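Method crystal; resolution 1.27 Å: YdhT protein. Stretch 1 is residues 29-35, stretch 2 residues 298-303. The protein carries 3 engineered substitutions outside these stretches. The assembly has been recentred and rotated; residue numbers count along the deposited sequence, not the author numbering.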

ATOM      1  N   TRP A  29       8.859  -1.596  15.290  1.00  8.77           N
ATOM      2  CA  TRP A  29       9.355  -0.231  15.191  1.00  8.75           C
ATOM      3  C   TRP A  29       8.299   0.708  14.591  1.00  8.87           C
ATOM      4  O   TRP A  29       8.025   1.779  15.138  1.00  8.61           O
ATOM      5  CB  TRP A  29      10.651  -0.240  14.389  1.00  9.19           C
ATOM      6  CG  TRP A  29      11.332   1.079  14.237  1.00  9.20           C
ATOM      7  CD1 TRP A  29      12.244   1.644  15.088  1.00  9.64           C
ATOM      8  CD2 TRP A  29      11.190   1.989  13.141  1.00  8.74           C
ATOM      9  NE1 TRP A  29      12.665   2.851  14.587  1.00  9.44           N
ATOM     10  CE2 TRP A  29      12.047   3.078  13.386  1.00  8.91           C
ATOM     11  CE3 TRP A  29      10.434   1.976  11.956  1.00  8.28           C
ATOM     12  CZ2 TRP A  29      12.140   4.165  12.519  1.00  9.71           C
ATOM     13  CZ3 TRP A  29      10.536   3.041  11.087  1.00  9.53           C
ATOM     14  CH2 TRP A  29      11.384   4.125  11.371  1.00  9.90           C
ATOM     15  N   LEU A  30       7.680   0.300  13.485  1.00  8.46           N
ATOM     16  CA  LEU A  30       6.636   1.113  12.850  1.00  8.39           C
ATOM     17  C   LEU A  30       5.488   1.391  13.825  1.00  8.28           C
ATOM     18  O   LEU A  30       5.032   2.530  13.941  1.00  8.89           O
ATOM     19  CB  LEU A  30       6.090   0.420  11.589  1.00  8.08           C
ATOM     20  CG  LEU A  30       6.989   0.411  10.349  1.00  8.51           C
ATOM     21  CD1 LEU A  30       6.375  -0.524   9.312  1.00 10.42           C
ATOM     22  CD2 LEU A  30       7.176   1.814   9.764  1.00  9.58           C
ATOM     23  N   ALA A  31       5.048   0.357  14.536  1.00  8.58           N
ATOM     24  CA  ALA A  31       3.875   0.481  15.376  1.00  8.59           C
ATOM     25  C   ALA A  31       4.089   1.475  16.509  1.00  8.89           C
ATOM     26  O   ALA A  31       3.136   2.094  16.995  1.00  9.54           O
ATOM     27  CB  ALA A  31       3.497  -0.861  15.942  1.00  9.05           C
ATOM     28  N   HIS A  32       5.341   1.630  16.931  1.00  9.01           N
ATOM     29  CA  HIS A  32       5.657   2.515  18.054  1.00  9.56           C
ATOM     30  C   HIS A  32       5.961   3.964  17.673  1.00  9.76           C
ATOM     31  O   HIS A  32       6.170   4.803  18.562  1.00  9.99           O
ATOM     32  CB  HIS A  32       6.815   1.947  18.875  1.00  9.79           C
ATOM     33  CG  HIS A  32       6.430   0.798  19.748  1.00 10.21           C
ATOM     34  ND1 HIS A  32       6.317  -0.491  19.279  1.00 10.54           N
ATOM     35  CD2 HIS A  32       6.159   0.744  21.074  1.00 11.99           C
ATOM     36  CE1 HIS A  32       5.980  -1.290  20.277  1.00 11.16           C
ATOM     37  NE2 HIS A  32       5.880  -0.563  21.377  1.00 13.11           N
ATOM     38  N   LEU A  33       5.978   4.285  16.381  1.00  9.04           N
ATOM     39  CA  LEU A  33       6.318   5.645  15.963  1.00  9.23           C
ATOM     40  C   LEU A  33       5.469   6.749  16.613  1.00  9.21           C
ATOM     41  O   LEU A  33       6.025   7.786  16.976  1.00  9.69           O
ATOM     42  CB  LEU A  33       6.296   5.775  14.436  1.00  9.18           C
ATOM     43  CG  LEU A  33       7.443   5.048  13.720  1.00  9.13           C
ATOM     44  CD1 LEU A  33       7.185   5.003  12.230  1.00  9.48           C
ATOM     45  CD2 LEU A  33       8.812   5.698  14.013  1.00 10.27           C
ATOM     46  N   PRO A  34       4.136   6.559  16.754  1.00  9.35           N
ATOM     47  CA  PRO A  34       3.349   7.667  17.332  1.00 10.44           C
ATOM     48  C   PRO A  34       3.658   8.005  18.794  1.00 11.18           C
ATOM     49  O   PRO A  34       3.162   9.011  19.300  1.00 12.02           O
ATOM     50  CB  PRO A  34       1.904   7.175  17.188  1.00 10.75           C
ATOM     51  CG  PRO A  34       1.960   6.175  16.054  1.00 10.50           C
ATOM     52  CD  PRO A  34       3.251   5.458  16.328  1.00  9.78           C
ATOM     53  N   ASN A  35       4.466   7.190  19.466  1.00 10.85           N
ATOM     54  CA  ASN A  35       4.909   7.513  20.828  1.00 11.51           C
ATOM     55  C   ASN A  35       6.051   8.523  20.870  1.00 11.41           C
ATOM     56  O   ASN A  35       6.378   9.047  21.935  1.00 12.01           O
ATOM     57  CB  ASN A  35       5.316   6.243  21.567  1.00 11.79           C
ATOM     58  CG  ASN A  35       4.179   5.252  21.699  1.00 13.19           C
ATOM     59  OD1 ASN A  35       3.007   5.626  21.736  1.00 14.86           O
ATOM     60  ND2 ASN A  35       4.521   3.976  21.771  1.00 15.68           N
ATOM     61  N   TYR A 298      -4.820  13.612  12.765  1.00 10.79           N
ATOM     62  CA  TYR A 298      -4.507  12.197  12.501  1.00 10.48           C
ATOM     63  C   TYR A 298      -3.162  11.795  13.125  1.00  9.99           C
ATOM     64  O   TYR A 298      -2.296  11.247  12.445  1.00  9.88           O
ATOM     65  CB  TYR A 298      -4.505  11.904  10.979  1.00 10.68           C
ATOM     66  CG  TYR A 298      -5.532  12.668  10.160  1.00 10.61           C
ATOM     67  CD1 TYR A 298      -6.907  12.435  10.298  1.00 11.11           C
ATOM     68  CD2 TYR A 298      -5.125  13.618   9.225  1.00 10.07           C
ATOM     69  CE1 TYR A 298      -7.841  13.145   9.529  1.00 11.53           C
ATOM     70  CE2 TYR A 298      -6.050  14.326   8.458  1.00 11.53           C
ATOM     71  CZ  TYR A 298      -7.400  14.094   8.626  1.00 11.19           C
ATOM     72  OH  TYR A 298      -8.318  14.805   7.867  1.00 12.33           O
ATOM     73  N   PRO A 299      -2.973  12.043  14.430  1.00 10.13           N
ATOM     74  CA  PRO A 299      -1.634  11.879  14.986  1.00 10.79           C
ATOM     75  C   PRO A 299      -1.074  10.449  14.991  1.00 10.39           C
ATOM     76  O   PRO A 299       0.147  10.281  15.039  1.00 11.12           O
ATOM     77  CB  PRO A 299      -1.774  12.430  16.416  1.00 11.41           C
ATOM     78  CG  PRO A 299      -3.215  12.230  16.728  1.00 11.65           C
ATOM     79  CD  PRO A 299      -3.921  12.532  15.448  1.00 10.82           C
ATOM     80  N   LYS A 300      -1.949   9.442  14.938  1.00  9.59           N
ATOM     81  CA  LYS A 300      -1.492   8.043  14.912  1.00  9.74           C
ATOM     82  C   LYS A 300      -0.937   7.605  13.550  1.00  8.95           C
ATOM     83  O   LYS A 300      -0.433   6.492  13.418  1.00  8.99           O
ATOM     84  CB  LYS A 300      -2.606   7.096  15.357  1.00 10.73           C
ATOM     85  CG  LYS A 300      -2.989   7.236  16.821  1.00 13.10           C
ATOM     86  CD  LYS A 300      -4.083   6.249  17.159  1.00 17.10           C
ATOM     87  CE  LYS A 300      -4.342   6.200  18.649  1.00 20.01           C
ATOM     88  NZ  LYS A 300      -5.345   5.138  18.938  1.00 21.58           N
ATOM     89  N   THR A 301      -1.021   8.477  12.548  1.00  8.11           N
ATOM     90  CA  THR A 301      -0.450   8.187  11.231  1.00  8.08           C
ATOM     91  C   THR A 301       1.029   7.819  11.340  1.00  8.01           C
ATOM     92  O   THR A 301       1.831   8.570  11.912  1.00  8.73           O
ATOM     93  CB  THR A 301      -0.567   9.412  10.313  1.00  7.98           C
ATOM     94  OG1 THR A 301      -1.945   9.754  10.158  1.00  8.54           O
ATOM     95  CG2 THR A 301       0.018   9.121   8.946  1.00  8.24           C
ATOM     96  N   ILE A 302       1.396   6.669  10.785  1.00  7.38           N
ATOM     97  CA  ILE A 302       2.796   6.239  10.789  1.00  8.22           C
ATOM     98  C   ILE A 302       3.535   6.470   9.470  1.00  7.77           C
ATOM     99  O   ILE A 302       4.755   6.455   9.456  1.00  7.90           O
ATOM    100  CB  ILE A 302       2.967   4.766  11.241  1.00  8.23           C
ATOM    101  CG1 ILE A 302       2.305   3.787  10.269  1.00  8.48           C
ATOM    102  CG2 ILE A 302       2.464   4.598  12.687  1.00  9.58           C
ATOM    103  CD1 ILE A 302       2.787   2.350  10.450  1.00  9.57           C
ATOM    104  N   TYR A 303       2.806   6.660   8.370  1.00  7.88           N
ATOM    105  CA  TYR A 303       3.427   6.988   7.095  1.00  7.70           C
ATOM    106  C   TYR A 303       2.413   7.581   6.149  1.00  7.33           C
ATOM    107  O   TYR A 303       1.206   7.439   6.345  1.00  6.96           O
ATOM    108  CB  TYR A 303       4.137   5.780   6.462  1.00  7.92           C
ATOM    109  CG  TYR A 303       3.344   4.725   5.706  1.00  7.80           C
ATOM    110  CD1 TYR A 303       2.918   4.943   4.394  1.00  7.81           C
ATOM    111  CD2 TYR A 303       3.169   3.454   6.238  1.00  7.80           C
ATOM    112  CE1 TYR A 303       2.263   3.935   3.667  1.00  7.96           C
ATOM    113  CE2 TYR A 303       2.530   2.445   5.519  1.00  7.70           C
ATOM    114  CZ  TYR A 303       2.088   2.693   4.241  1.00  7.18           C
ATOM    115  OH  TYR A 303       1.476   1.682   3.529  1.00  8.36           O
TER

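This is a small, apolar contact without a hydrogen bond across it, in which Ile302 packs against Leu30, Leu33 and Pro34 where a helix gives way to a 3-10 segment. Touching residues are at least 265 positions apart in the chain, and the two stretches together bury 261 Å². Ile302 gives the largest share, with its CA-to-CB bond pointing toward stretch 1; CG2 and CD1 both reach Leu30, and CG2 also reaches Pro34. CG2 lies 3.5 Å from the backbone atom O of Leu30 and 3.8 Å from CG of Pro34, while CD1 lies 4.0 Å from CB of Leu30. The chi1 of 64° (p) and chi2 of 163° (t) set these branches in place.

Leu30 meets Ile302 with backbone as well as side chain. Its O is not left unpaired by the methyl group beside it, because it accepts a hydrogen bond from Leu33 N at 3.2 Å. That bond spans three residues, as does the one from Asn35 N to His32 O at 3.1 Å; the CA-to-CB bonds of Leu33 and Pro34 point toward stretch 2. Leu33, in the same m, t rotamer as Leu30, approaches more loosely: its CD1 is 4.0 Å from Ile302 O and 4.3 Å from Ile302 CB, distances of van der Waals packing.

Pro34 is the second main contributor and bridges two kinds of surface. Its ring atom CG touches both the methyl CG2 of Ile302 and, at 3.6 Å, the backbone O of Lys300; its CB lies 4.2 Å from Pro299 O. The ring thus rests against peptide carbonyls as well as hydrocarbon, and having no N-H, the proline could not donate a backbone hydrogen bond to either oxygen. Its CA is 5.4 Å from that of Lys300, a closer approach than the 6.3 Å between the CA atoms of Leu33 and Ile302.

The carbonyls of Pro299 and Lys300 belong to a type I beta turn from Tyr298 to Thr301. Tyr298 O closes it by accepting a hydrogen bond from Thr301 N at 3.1 Å and takes a second from Thr301 OG1 at 2.8 Å, so the threonine ties down the turn with backbone and side chain. The CA-to-CB bond of Thr301 points away from stretch 1, and that of Ile302 toward it. Lys300 contributes mainly through its backbone: its CB leaves sideways, and the extended side chain carries NZ away from the contact.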